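Local coordinates for ribokinase (Arabidopsis thaliana, PDB 6ILS) that catalyses the ATP- and magnesium-dependent phosphorylation of D-ribose at O-5, giving D-ribose 5-phosphate for nucleotide and amino-acid synthesis or the pentose phosphate pathway, at the interface of chains A and B. Numbering follows the deposited sequence. Chains: chain A/B, Ribokinase.

The interface of chains A and B. Residues chain A 15, 67, 97, 99; chain B 15, 17, 36, 67, 99.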
loop_
_atom_site.group_PDB
_atom_site.type_symbol
_atom_site.label_atom_id
_atom_site.label_comp_id
_atom_site.label_asym_id
_atom_site.label_seq_id
_atom_site.Cartn_x
_atom_site.Cartn_y
_atom_site.Cartn_z
ATOM N N ILE A 15 -5.340 -1.386 -2.705
ATOM C CA ILE A 15 -4.649 -0.154 -3.047
ATOM C C ILE A 15 -5.159 0.380 -4.380
ATOM O O ILE A 15 -4.702 -0.030 -5.443
ATOM C CB ILE A 15 -3.153 -0.382 -3.109
ATOM C CG1 ILE A 15 -2.674 -0.997 -1.793
ATOM C CG2 ILE A 15 -2.421 0.939 -3.385
ATOM C CD1 ILE A 15 -1.339 -1.636 -1.883
ATOM N N HIS A 67 0.051 -2.649 6.283
ATOM C CA HIS A 67 -1.226 -3.138 5.766
ATOM C C HIS A 67 -1.884 -4.102 6.750
ATOM O O HIS A 67 -3.100 -4.182 6.807
ATOM C CB HIS A 67 -1.036 -3.784 4.405
ATOM C CG HIS A 67 -0.607 -2.809 3.355
ATOM N ND1 HIS A 67 0.060 -3.185 2.210
ATOM C CD2 HIS A 67 -0.736 -1.462 3.294
ATOM C CE1 HIS A 67 0.327 -2.108 1.488
ATOM N NE2 HIS A 67 -0.147 -1.050 2.123
ATOM N N HIS A 97 -2.175 -8.125 -0.577
ATOM C CA HIS A 97 -2.698 -6.880 -1.127
ATOM C C HIS A 97 -2.960 -6.921 -2.629
ATOM O O HIS A 97 -2.489 -7.798 -3.353
ATOM C CB HIS A 97 -1.765 -5.703 -0.803
ATOM C CG HIS A 97 -0.322 -5.941 -1.128
ATOM N ND1 HIS A 97 0.441 -6.890 -0.483
ATOM C CD2 HIS A 97 0.516 -5.303 -1.980
ATOM C CE1 HIS A 97 1.677 -6.856 -0.950
ATOM N NE2 HIS A 97 1.749 -5.901 -1.860
ATOM N N VAL A 99 -3.145 -4.207 -6.009
ATOM C CA VAL A 99 -3.008 -2.891 -6.628
ATOM C C VAL A 99 -4.066 -2.752 -7.726
ATOM O O VAL A 99 -4.003 -3.429 -8.753
ATOM C CB VAL A 99 -1.601 -2.672 -7.211
ATOM C CG1 VAL A 99 -1.516 -1.311 -7.899
ATOM C CG2 VAL A 99 -0.532 -2.797 -6.117
ATOM N N ILE B 15 5.347 1.020 -2.131
ATOM C CA ILE B 15 4.701 -0.279 -2.318
ATOM C C ILE B 15 5.345 -1.040 -3.482
ATOM O O ILE B 15 5.007 -0.815 -4.640
ATOM C CB ILE B 15 3.198 -0.153 -2.609
ATOM C CG1 ILE B 15 2.506 0.834 -1.656
ATOM C CG2 ILE B 15 2.535 -1.524 -2.519
ATOM C CD1 ILE B 15 2.326 0.313 -0.287
ATOM N N VAL B 17 5.995 -4.277 -5.721
ATOM C CA VAL B 17 5.487 -5.579 -6.122
ATOM C C VAL B 17 6.389 -6.179 -7.205
ATOM O O VAL B 17 6.711 -5.527 -8.205
ATOM C CB VAL B 17 4.018 -5.511 -6.612
ATOM C CG1 VAL B 17 3.097 -5.060 -5.473
ATOM C CG2 VAL B 17 3.869 -4.587 -7.813
ATOM N N THR B 36 6.204 -3.322 1.718
ATOM C CA THR B 36 5.894 -1.897 1.866
ATOM C C THR B 36 6.897 -1.270 2.815
ATOM O O THR B 36 7.035 -1.712 3.958
ATOM C CB THR B 36 4.467 -1.660 2.392
ATOM O OG1 THR B 36 3.521 -2.027 1.380
ATOM C CG2 THR B 36 4.274 -0.185 2.736
ATOM N N HIS B 67 -0.019 4.146 6.636
ATOM C CA HIS B 67 1.190 4.571 5.914
ATOM C C HIS B 67 1.892 5.728 6.641
ATOM O O HIS B 67 3.132 5.787 6.703
ATOM C CB HIS B 67 0.845 4.999 4.493
ATOM C CG HIS B 67 0.512 3.864 3.573
ATOM N ND1 HIS B 67 -0.193 4.045 2.404
ATOM C CD2 HIS B 67 0.807 2.543 3.633
ATOM C CE1 HIS B 67 -0.331 2.885 1.788
ATOM N NE2 HIS B 67 0.274 1.958 2.506
ATOM N N VAL B 99 3.469 3.172 -5.946
ATOM C CA VAL B 99 3.416 1.771 -6.346
ATOM C C VAL B 99 4.560 1.481 -7.309
ATOM O O VAL B 99 4.552 1.942 -8.452
ATOM C CB VAL B 99 2.080 1.419 -7.002
ATOM C CG1 VAL B 99 2.089 -0.028 -7.484
ATOM C CG2 VAL B 99 0.942 1.653 -6.019
#
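A:His67 and B:His67, each at the start of helix 66-75 in its own subunit, meet across the twofold axis of the ribokinase homodimer through their NE2 atoms, which share a hydrogen bond of 3.1 Å. The bond is somewhat bent, with 142° at the hydrogen. The rings stand steeply turned to each other, and NE2 of A:His67 lies at the edge of the B:His67 ring, in its plane. Since one nitrogen must donate and the other accept, exact symmetry cannot hold for the proton; imidazole suits the place because it can play either role, and which ring donates is not seen.

A:His67 is the more deeply covered of the two, B:His67 meeting it mainly through NE2. In this tightly packed part, CD1 of B:Ile15 comes from the opposite direction to A:His67 and touches CE1 at 3.6 Å. The hydroxyl OG1 of B:Thr36 meets the same carbon at 3.2 Å, its side chain crossing the histidine at about a right angle; a weakly polar C-H facing a hydroxyl oxygen may be favourable. The two Ile15 side chains reach toward each other tip to tip, A:Ile15 CD1 lying 3.9 Å from B:Ile15 CG2. Their second torsions differ, 162° in A and -74° in B: the B chain bends its CD1 toward A:His67, a local departure from symmetry. A:Val99 and B:Val99 likewise meet tip to tip, CG1 to CG1 at 3.8 Å; compact, beta-branched residues favour the strands that carry them.

The loose margin is A:His97, which crosses B:Val17 obliquely, NE2 to CG1 at 3.9 Å, each burying little surface. A flat ring suits this place, its edge atom lying against a methyl.

Ile15 and Val99 make the apolar centre of this part of a two-fold interface, whose contacts recur with the chains exchanged. The patch helps hold the homodimer together; its centre lies about 18 Å from the active-site B:Asp259, so it is unlikely to touch the substrates itself.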